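Long-range contacts in methylxanthine N1-demethylase NdmA (Pseudomonas putida, PDB 6ICN), which catalyses the NADH-dependent N1-demethylation of caffeine to theobromine and formaldehyde, and removes the same methyl group from theophylline, paraxanthine and 1-methylxanthine: residues A[34-39]-A[247-252]; A[57-62]-A[141-146]. All blocks are in the same frame, centred on the assembly; numbering follows the deposited sequence.

Interaction 1: residues A[34-39]-A[247-252]; sequences FWHPVC and MPFAIN
Phe34 and His36 both hold CG anti to their own carbonyl carbon (chi1 -58° for His36), which brings their rings up to Pro248 and Phe249. These residues join the two halves of a Rieske oxygenase subunit: 34-39 runs into an edge strand of the Rieske-domain sheet, while 247-252 leads into a strand of the antiparallel sheet in the catalytic domain. Between them lies a buried, greasy seam without a hydrogen bond across it. Pro248, which follows a cis peptide bond, sets its CD over the centre of the Phe34 ring, 3.5 Å from the centroid, in a CH-pi contact only 13° off the ring normal. Proline suits this place because its CD hydrogens, next to the ring nitrogen, are slightly polarised. The CG of Pro248 also lies over one face of the Phe249 ring, toward its rim. Phe34 CE1 comes within 3.5 Å of Met247 O. An alanine in place of Phe34 has no ring for Pro248 CD to sit on, and is likely to open a gap between this proline and segment 34-39. Two residues on, histidine offers both a ring edge for packing and a polar end: NE2 hydrogen-bonds the carbonyl oxygen of Leu31, while the neighbouring CE1 edge of the ring turns to Phe249. The two rings meet rim to rim, their planes at 33°, with His36 CE1 3.8 Å from Phe249 CD2.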
ATOM      1  N   PHE A  34      19.004  36.387  -7.597  1.00 18.24           N
ATOM      2  CA  PHE A  34      20.152  35.493  -7.528  1.00 17.33           C
ATOM      3  C   PHE A  34      19.974  34.306  -8.468  1.00 17.54           C
ATOM      4  O   PHE A  34      18.863  33.973  -8.888  1.00 17.39           O
ATOM      5  CB  PHE A  34      20.352  34.975  -6.105  1.00 17.30           C
ATOM      6  CG  PHE A  34      20.755  36.043  -5.127  1.00 16.83           C
ATOM      7  CD1 PHE A  34      22.070  36.493  -5.093  1.00 18.63           C
ATOM      8  CD2 PHE A  34      19.828  36.561  -4.232  1.00 18.73           C
ATOM      9  CE1 PHE A  34      22.455  37.486  -4.189  1.00 18.95           C
ATOM     10  CE2 PHE A  34      20.204  37.547  -3.324  1.00 19.13           C
ATOM     11  CZ  PHE A  34      21.522  37.992  -3.307  1.00 18.83           C
ATOM     12  N   TRP A  35      21.100  33.692  -8.810  1.00 15.96           N
ATOM     13  CA  TRP A  35      21.099  32.389  -9.476  1.00 15.66           C
ATOM     14  C   TRP A  35      20.812  31.289  -8.466  1.00 15.42           C
ATOM     15  O   TRP A  35      21.467  31.211  -7.421  1.00 18.67           O
ATOM     16  CB  TRP A  35      22.452  32.127 -10.139  1.00 17.12           C
ATOM     17  CG  TRP A  35      22.774  33.065 -11.283  1.00 16.14           C
ATOM     18  CD1 TRP A  35      23.348  34.315 -11.194  1.00 19.76           C
ATOM     19  CD2 TRP A  35      22.546  32.829 -12.680  1.00 18.04           C
ATOM     20  NE1 TRP A  35      23.478  34.864 -12.454  1.00 21.06           N
ATOM     21  CE2 TRP A  35      22.999  33.971 -13.380  1.00 21.82           C
ATOM     22  CE3 TRP A  35      22.004  31.764 -13.406  1.00 17.69           C
ATOM     23  CZ2 TRP A  35      22.935  34.068 -14.769  1.00 22.99           C
ATOM     24  CZ3 TRP A  35      21.934  31.867 -14.788  1.00 20.34           C
ATOM     25  CH2 TRP A  35      22.415  33.006 -15.455  1.00 20.73           C
ATOM     26  N   HIS A  36      19.876  30.403  -8.803  1.00 15.27           N
ATOM     27  CA  HIS A  36      19.587  29.249  -7.969  1.00 15.80           C
ATOM     28  C   HIS A  36      19.663  27.980  -8.807  1.00 15.70           C
ATOM     29  O   HIS A  36      19.196  27.969  -9.946  1.00 16.40           O
ATOM     30  CB  HIS A  36      18.186  29.345  -7.349  1.00 14.49           C
ATOM     31  CG  HIS A  36      17.968  30.581  -6.524  1.00 14.80           C
ATOM     32  ND1 HIS A  36      18.478  30.723  -5.249  1.00 16.95           N
ATOM     33  CD2 HIS A  36      17.277  31.713  -6.786  1.00 17.80           C
ATOM     34  CE1 HIS A  36      18.128  31.908  -4.772  1.00 15.97           C
ATOM     35  NE2 HIS A  36      17.396  32.530  -5.684  1.00 16.48           N
ATOM     36  N   PRO A  37      20.182  26.887  -8.244  1.00 16.47           N
ATOM     37  CA  PRO A  37      20.175  25.607  -8.969  1.00 14.46           C
ATOM     38  C   PRO A  37      18.772  25.031  -8.940  1.00 17.87           C
ATOM     39  O   PRO A  37      18.062  25.136  -7.936  1.00 17.91           O
ATOM     40  CB  PRO A  37      21.145  24.740  -8.157  1.00 17.02           C
ATOM     41  CG  PRO A  37      20.935  25.244  -6.718  1.00 16.71           C
ATOM     42  CD  PRO A  37      20.627  26.737  -6.842  1.00 16.71           C
ATOM     43  N   VAL A  38      18.367  24.410 -10.043  1.00 13.75           N
ATOM     44  CA  VAL A  38      17.032  23.827 -10.095  1.00 13.97           C
ATOM     45  C   VAL A  38      17.052  22.333 -10.349  1.00 15.34           C
ATOM     46  O   VAL A  38      16.076  21.651  -9.991  1.00 16.30           O
ATOM     47  CB  VAL A  38      16.143  24.533 -11.137  1.00 17.19           C
ATOM     48  CG1 VAL A  38      15.928  25.999 -10.709  1.00 15.47           C
ATOM     49  CG2 VAL A  38      16.746  24.443 -12.565  1.00 17.13           C
ATOM     50  N   CYS A  39      18.124  21.800 -10.912  1.00 15.80           N
ATOM     51  CA  CYS A  39      18.227  20.374 -11.181  1.00 15.82           C
ATOM     52  C   CYS A  39      19.671  20.072 -11.523  1.00 15.69           C
ATOM     53  O   CYS A  39      20.456  20.983 -11.808  1.00 16.87           O
ATOM     54  CB  CYS A  39      17.294  19.955 -12.324  1.00 15.78           C
ATOM     55  SG  CYS A  39      17.700  20.654 -13.965  1.00 17.05           S
ATOM     56  N   MET A 247      26.531  34.248  -1.287  1.00 19.13           N
ATOM     57  CA  MET A 247      25.198  34.597  -0.778  1.00 18.61           C
ATOM     58  C   MET A 247      24.170  34.458  -1.874  1.00 20.04           C
ATOM     59  O   MET A 247      24.447  34.820  -3.022  1.00 21.86           O
ATOM     60  CB  MET A 247      25.176  36.021  -0.201  1.00 19.90           C
ATOM     61  CG  MET A 247      26.066  36.155   1.029  1.00 18.78           C
ATOM     62  SD  MET A 247      25.349  35.275   2.456  1.00 22.23           S
ATOM     63  CE  MET A 247      23.995  36.348   2.827  1.00 21.65           C
ATOM     64  N   PRO A 248      22.966  33.976  -1.536  1.00 17.43           N
ATOM     65  CA  PRO A 248      22.469  33.662  -0.187  1.00 17.22           C
ATOM     66  C   PRO A 248      22.546  32.211   0.275  1.00 20.74           C
ATOM     67  O   PRO A 248      22.461  31.996   1.478  1.00 18.98           O
ATOM     68  CB  PRO A 248      21.000  34.059  -0.265  1.00 19.12           C
ATOM     69  CG  PRO A 248      20.628  33.819  -1.703  1.00 21.24           C
ATOM     70  CD  PRO A 248      21.870  34.061  -2.521  1.00 18.39           C
ATOM     71  N   PHE A 249      22.647  31.222  -0.620  1.00 17.96           N
ATOM     72  CA  PHE A 249      22.378  29.851  -0.186  1.00 18.00           C
ATOM     73  C   PHE A 249      23.460  28.834  -0.514  1.00 21.61           C
ATOM     74  O   PHE A 249      23.265  27.642  -0.236  1.00 24.24           O
ATOM     75  CB  PHE A 249      21.049  29.358  -0.784  1.00 19.78           C
ATOM     76  CG  PHE A 249      19.853  30.167  -0.367  1.00 15.55           C
ATOM     77  CD1 PHE A 249      19.668  30.551   0.963  1.00 16.60           C
ATOM     78  CD2 PHE A 249      18.910  30.542  -1.304  1.00 15.76           C
ATOM     79  CE1 PHE A 249      18.566  31.319   1.330  1.00 16.74           C
ATOM     80  CE2 PHE A 249      17.796  31.305  -0.949  1.00 18.45           C
ATOM     81  CZ  PHE A 249      17.630  31.698   0.388  1.00 18.20           C
ATOM     82  N   ALA A 250      24.573  29.236  -1.102  1.00 18.20           N
ATOM     83  CA  ALA A 250      25.598  28.281  -1.513  1.00 20.23           C
ATOM     84  C   ALA A 250      26.751  28.286  -0.525  1.00 23.09           C
ATOM     85  O   ALA A 250      27.209  29.353  -0.109  1.00 27.03           O
ATOM     86  CB  ALA A 250      26.110  28.602  -2.913  1.00 21.87           C
ATOM     87  N   ILE A 251      27.227  27.097  -0.157  1.00 18.13           N
ATOM     88  CA  ILE A 251      28.352  26.949   0.763  1.00 17.49           C
ATOM     89  C   ILE A 251      29.433  26.090   0.122  1.00 20.93           C
ATOM     90  O   ILE A 251      29.183  24.936  -0.249  1.00 19.90           O
ATOM     91  CB  ILE A 251      27.923  26.345   2.106  1.00 19.43           C
ATOM     92  CG1 ILE A 251      26.887  27.248   2.788  1.00 20.86           C
ATOM     93  CG2 ILE A 251      29.131  26.095   3.012  1.00 21.50           C
ATOM     94  CD1 ILE A 251      26.074  26.499   3.812  1.00 23.22           C
ATOM     95  N   ASN A 252      30.649  26.639   0.020  1.00 20.16           N
ATOM     96  CA  ASN A 252      31.824  25.895  -0.413  1.00 16.84           C
ATOM     97  C   ASN A 252      32.708  25.694   0.811  1.00 19.12           C
ATOM     98  O   ASN A 252      33.228  26.668   1.374  1.00 20.09           O
ATOM     99  CB  ASN A 252      32.566  26.639  -1.524  1.00 18.23           C
ATOM    100  CG  ASN A 252      33.709  25.822  -2.112  1.00 20.17           C
ATOM    101  OD1 ASN A 252      33.520  25.085  -3.085  1.00 21.39           O
ATOM    102  ND2 ASN A 252      34.897  25.951  -1.532  1.00 21.40           N
TER

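Interaction 2: residues A[57-62]-A[141-146]; sequences VKLLNE and IWIRLD
Leu145 reaches across to the hairpin 57-62 and touches three of its side chains. Its CB heads toward that hairpin; CG, set anti to the carbonyl carbon (chi1 -72°), comes within 3.9 Å of Leu59 CD2. Beyond it, CD1 does most of the touching: it lies 3.9 Å from Leu59 CG, meets Leu60 CD1 at 4.0 Å, and has the CG methylene of Glu62 beside it at 4.0 Å. Leu59 and Leu145 point in opposing senses and pass flank to flank, and Leu59 CD2 also reaches Ile143 CG2. Further along, Val57 CG2 approaches Ile143 CD1 at 4.3 Å, a looser fit. Strands 55-59 and 140-144 belong to one antiparallel Rieske-domain sheet, separated there by three others, so the sheet must curl to bring their side chains face to face, in a barrel-like way. A type I' turn from Leu59 to Glu62 closes the hairpin and carries Leu60 and Glu62 round to Leu145. Glutamate fits this margin because its methylene can lie on leucine while its carboxylate forms salt bridges with Arg77 and Arg32. Branched aliphatic groups thus fill the curl through shape and dispersion, without directional bonds.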
ATOM      1  N   VAL A  57      10.522  22.149 -13.472  1.00 15.93           N
ATOM      2  CA  VAL A  57      11.166  22.514 -12.216  1.00 16.47           C
ATOM      3  C   VAL A  57      10.366  23.649 -11.591  1.00 17.69           C
ATOM      4  O   VAL A  57       9.547  24.299 -12.245  1.00 17.47           O
ATOM      5  CB  VAL A  57      12.637  22.937 -12.390  1.00 17.90           C
ATOM      6  CG1 VAL A  57      13.435  21.806 -13.064  1.00 16.17           C
ATOM      7  CG2 VAL A  57      12.729  24.226 -13.217  1.00 15.80           C
ATOM      8  N   LYS A  58      10.590  23.860 -10.292  1.00 17.59           N
ATOM      9  CA  LYS A  58       9.910  24.909  -9.537  1.00 16.56           C
ATOM     10  C   LYS A  58      10.935  25.679  -8.728  1.00 18.01           C
ATOM     11  O   LYS A  58      11.806  25.084  -8.084  1.00 19.34           O
ATOM     12  CB  LYS A  58       8.825  24.337  -8.602  1.00 19.82           C
ATOM     13  CG  LYS A  58       8.095  25.422  -7.816  1.00 22.38           C
ATOM     14  CD  LYS A  58       7.034  24.823  -6.879  1.00 28.69           C
ATOM     15  CE  LYS A  58       5.746  24.531  -7.607  1.00 34.21           C
ATOM     16  NZ  LYS A  58       4.725  23.996  -6.659  1.00 40.12           N
ATOM     17  N   LEU A  59      10.832  27.005  -8.778  1.00 15.61           N
ATOM     18  CA  LEU A  59      11.803  27.885  -8.143  1.00 14.90           C
ATOM     19  C   LEU A  59      11.043  29.084  -7.613  1.00 16.84           C
ATOM     20  O   LEU A  59      10.352  29.755  -8.387  1.00 16.37           O
ATOM     21  CB  LEU A  59      12.878  28.315  -9.150  1.00 14.42           C
ATOM     22  CG  LEU A  59      13.772  29.453  -8.673  1.00 15.24           C
ATOM     23  CD1 LEU A  59      14.564  29.015  -7.455  1.00 15.25           C
ATOM     24  CD2 LEU A  59      14.730  29.837  -9.804  1.00 16.31           C
ATOM     25  N   LEU A  60      11.133  29.322  -6.300  1.00 15.92           N
ATOM     26  CA  LEU A  60      10.427  30.446  -5.661  1.00 16.81           C
ATOM     27  C   LEU A  60       8.959  30.491  -6.084  1.00 19.10           C
ATOM     28  O   LEU A  60       8.420  31.553  -6.415  1.00 20.13           O
ATOM     29  CB  LEU A  60      11.131  31.772  -5.970  1.00 17.34           C
ATOM     30  CG  LEU A  60      12.543  31.829  -5.395  1.00 17.34           C
ATOM     31  CD1 LEU A  60      13.378  32.970  -6.013  1.00 20.11           C
ATOM     32  CD2 LEU A  60      12.488  31.966  -3.881  1.00 18.71           C
ATOM     33  N   ASN A  61       8.323  29.312  -6.116  1.00 17.84           N
ATOM     34  CA  ASN A  61       6.920  29.098  -6.477  1.00 22.74           C
ATOM     35  C   ASN A  61       6.596  29.375  -7.944  1.00 23.18           C
ATOM     36  O   ASN A  61       5.412  29.397  -8.305  1.00 25.42           O
ATOM     37  CB  ASN A  61       5.974  29.918  -5.590  1.00 26.21           C
ATOM     38  CG  ASN A  61       4.723  29.139  -5.195  1.00 36.35           C
ATOM     39  OD1 ASN A  61       4.738  27.906  -5.095  1.00 32.97           O
ATOM     40  ND2 ASN A  61       3.625  29.860  -4.985  1.00 40.48           N
ATOM     41  N   GLU A  62       7.597  29.563  -8.804  1.00 18.13           N
ATOM     42  CA  GLU A  62       7.379  29.670 -10.240  1.00 19.14           C
ATOM     43  C   GLU A  62       7.490  28.293 -10.889  1.00 16.54           C
ATOM     44  O   GLU A  62       8.460  27.574 -10.639  1.00 18.62           O
ATOM     45  CB  GLU A  62       8.426  30.596 -10.868  1.00 20.74           C
ATOM     46  CG  GLU A  62       8.369  32.010 -10.348  1.00 22.78           C
ATOM     47  CD  GLU A  62       7.505  32.898 -11.219  1.00 35.48           C
ATOM     48  OE1 GLU A  62       6.623  32.371 -11.936  1.00 32.16           O
ATOM     49  OE2 GLU A  62       7.729  34.124 -11.206  1.00 34.44           O
ATOM     50  N   ILE A 141      22.052  22.830 -13.279  1.00 15.85           N
ATOM     51  CA  ILE A 141      21.378  23.832 -14.102  1.00 15.21           C
ATOM     52  C   ILE A 141      20.918  24.947 -13.178  1.00 16.27           C
ATOM     53  O   ILE A 141      20.219  24.684 -12.181  1.00 17.67           O
ATOM     54  CB  ILE A 141      20.180  23.231 -14.861  1.00 17.27           C
ATOM     55  CG1 ILE A 141      20.627  22.092 -15.772  1.00 21.26           C
ATOM     56  CG2 ILE A 141      19.434  24.321 -15.630  1.00 19.69           C
ATOM     57  CD1 ILE A 141      21.603  22.521 -16.812  1.00 22.77           C
ATOM     58  N   TRP A 142      21.300  26.191 -13.507  1.00 15.38           N
ATOM     59  CA  TRP A 142      21.037  27.361 -12.678  1.00 15.25           C
ATOM     60  C   TRP A 142      20.102  28.325 -13.395  1.00 15.53           C
ATOM     61  O   TRP A 142      20.221  28.530 -14.605  1.00 17.60           O
ATOM     62  CB  TRP A 142      22.340  28.099 -12.359  1.00 17.07           C
ATOM     63  CG  TRP A 142      23.390  27.269 -11.723  1.00 16.06           C
ATOM     64  CD1 TRP A 142      24.240  26.382 -12.342  1.00 15.23           C
ATOM     65  CD2 TRP A 142      23.737  27.259 -10.336  1.00 16.21           C
ATOM     66  NE1 TRP A 142      25.084  25.817 -11.409  1.00 16.03           N
ATOM     67  CE2 TRP A 142      24.784  26.327 -10.172  1.00 16.28           C
ATOM     68  CE3 TRP A 142      23.228  27.914  -9.200  1.00 16.90           C
ATOM     69  CZ2 TRP A 142      25.373  26.070  -8.933  1.00 16.24           C
ATOM     70  CZ3 TRP A 142      23.810  27.661  -7.979  1.00 16.31           C
ATOM     71  CH2 TRP A 142      24.868  26.743  -7.851  1.00 16.76           C
ATOM     72  N   ILE A 143      19.169  28.928 -12.654  1.00 15.11           N
ATOM     73  CA  ILE A 143      18.217  29.883 -13.209  1.00 14.46           C
ATOM     74  C   ILE A 143      18.228  31.165 -12.383  1.00 17.38           C
ATOM     75  O   ILE A 143      18.238  31.119 -11.149  1.00 16.13           O
ATOM     76  CB  ILE A 143      16.787  29.301 -13.270  1.00 14.10           C
ATOM     77  CG1 ILE A 143      16.730  28.168 -14.297  1.00 15.66           C
ATOM     78  CG2 ILE A 143      15.767  30.388 -13.642  1.00 14.62           C
ATOM     79  CD1 ILE A 143      15.368  27.465 -14.311  1.00 15.90           C
ATOM     80  N   ARG A 144      18.230  32.319 -13.068  1.00 16.28           N
ATOM     81  CA  ARG A 144      18.018  33.611 -12.413  1.00 15.81           C
ATOM     82  C   ARG A 144      16.720  34.204 -12.931  1.00 17.40           C
ATOM     83  O   ARG A 144      16.604  34.512 -14.125  1.00 18.54           O
ATOM     84  CB  ARG A 144      19.180  34.580 -12.658  1.00 19.06           C
ATOM     85  CG  ARG A 144      18.946  35.956 -11.995  1.00 19.06           C
ATOM     86  CD  ARG A 144      20.189  36.829 -12.110  1.00 19.76           C
ATOM     87  NE  ARG A 144      20.568  37.061 -13.510  1.00 21.34           N
ATOM     88  CZ  ARG A 144      21.695  37.662 -13.883  1.00 24.57           C
ATOM     89  NH1 ARG A 144      22.551  38.103 -12.968  1.00 21.28           N
ATOM     90  NH2 ARG A 144      21.964  37.842 -15.171  1.00 23.52           N
ATOM     91  N   LEU A 145      15.747  34.379 -12.032  1.00 16.03           N
ATOM     92  CA  LEU A 145      14.420  34.801 -12.468  1.00 15.38           C
ATOM     93  C   LEU A 145      14.384  36.272 -12.865  1.00 18.65           C
ATOM     94  O   LEU A 145      13.670  36.642 -13.805  1.00 18.72           O
ATOM     95  CB  LEU A 145      13.394  34.534 -11.370  1.00 16.96           C
ATOM     96  CG  LEU A 145      13.056  33.053 -11.173  1.00 17.55           C
ATOM     97  CD1 LEU A 145      12.267  32.880  -9.894  1.00 19.05           C
ATOM     98  CD2 LEU A 145      12.266  32.533 -12.368  1.00 20.94           C
ATOM     99  N   ASP A 146      15.091  37.124 -12.133  1.00 18.17           N
ATOM    100  CA  ASP A 146      15.132  38.561 -12.400  1.00 20.92           C
ATOM    101  C   ASP A 146      16.579  38.958 -12.670  1.00 19.20           C
ATOM    102  O   ASP A 146      17.438  38.884 -11.775  1.00 19.45           O
ATOM    103  CB  ASP A 146      14.554  39.355 -11.228  1.00 20.49           C
ATOM    104  CG  ASP A 146      14.244  40.799 -11.598  1.00 24.00           C
ATOM    105  OD1 ASP A 146      15.014  41.371 -12.391  1.00 24.34           O
ATOM    106  OD2 ASP A 146      13.225  41.351 -11.121  1.00 26.47           O
TER

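Overall arrangement
Interactions 1 and 2 lie with their centres 11 Å apart and share the Rieske-domain sheet, in which strands 35-40 and 140-144 are neighbours. Probable backbone hydrogen bonds tie them, Val38 N to Ile141 O at 2.8 Å and Cys39 O to Ile141 N at 2.9 Å. His36 is a further bridge, for its side chain also touches Leu59 of interaction 2. Interaction 2 therefore belongs to the interior of the Rieske domain, and interaction 1 fastens that domain to the catalytic one. Both are away from the [2Fe-2S] cluster and the metal site; caffeine lies about 14 Å from the Phe249 side chain, within the domain that interaction 1 joins to the sheet.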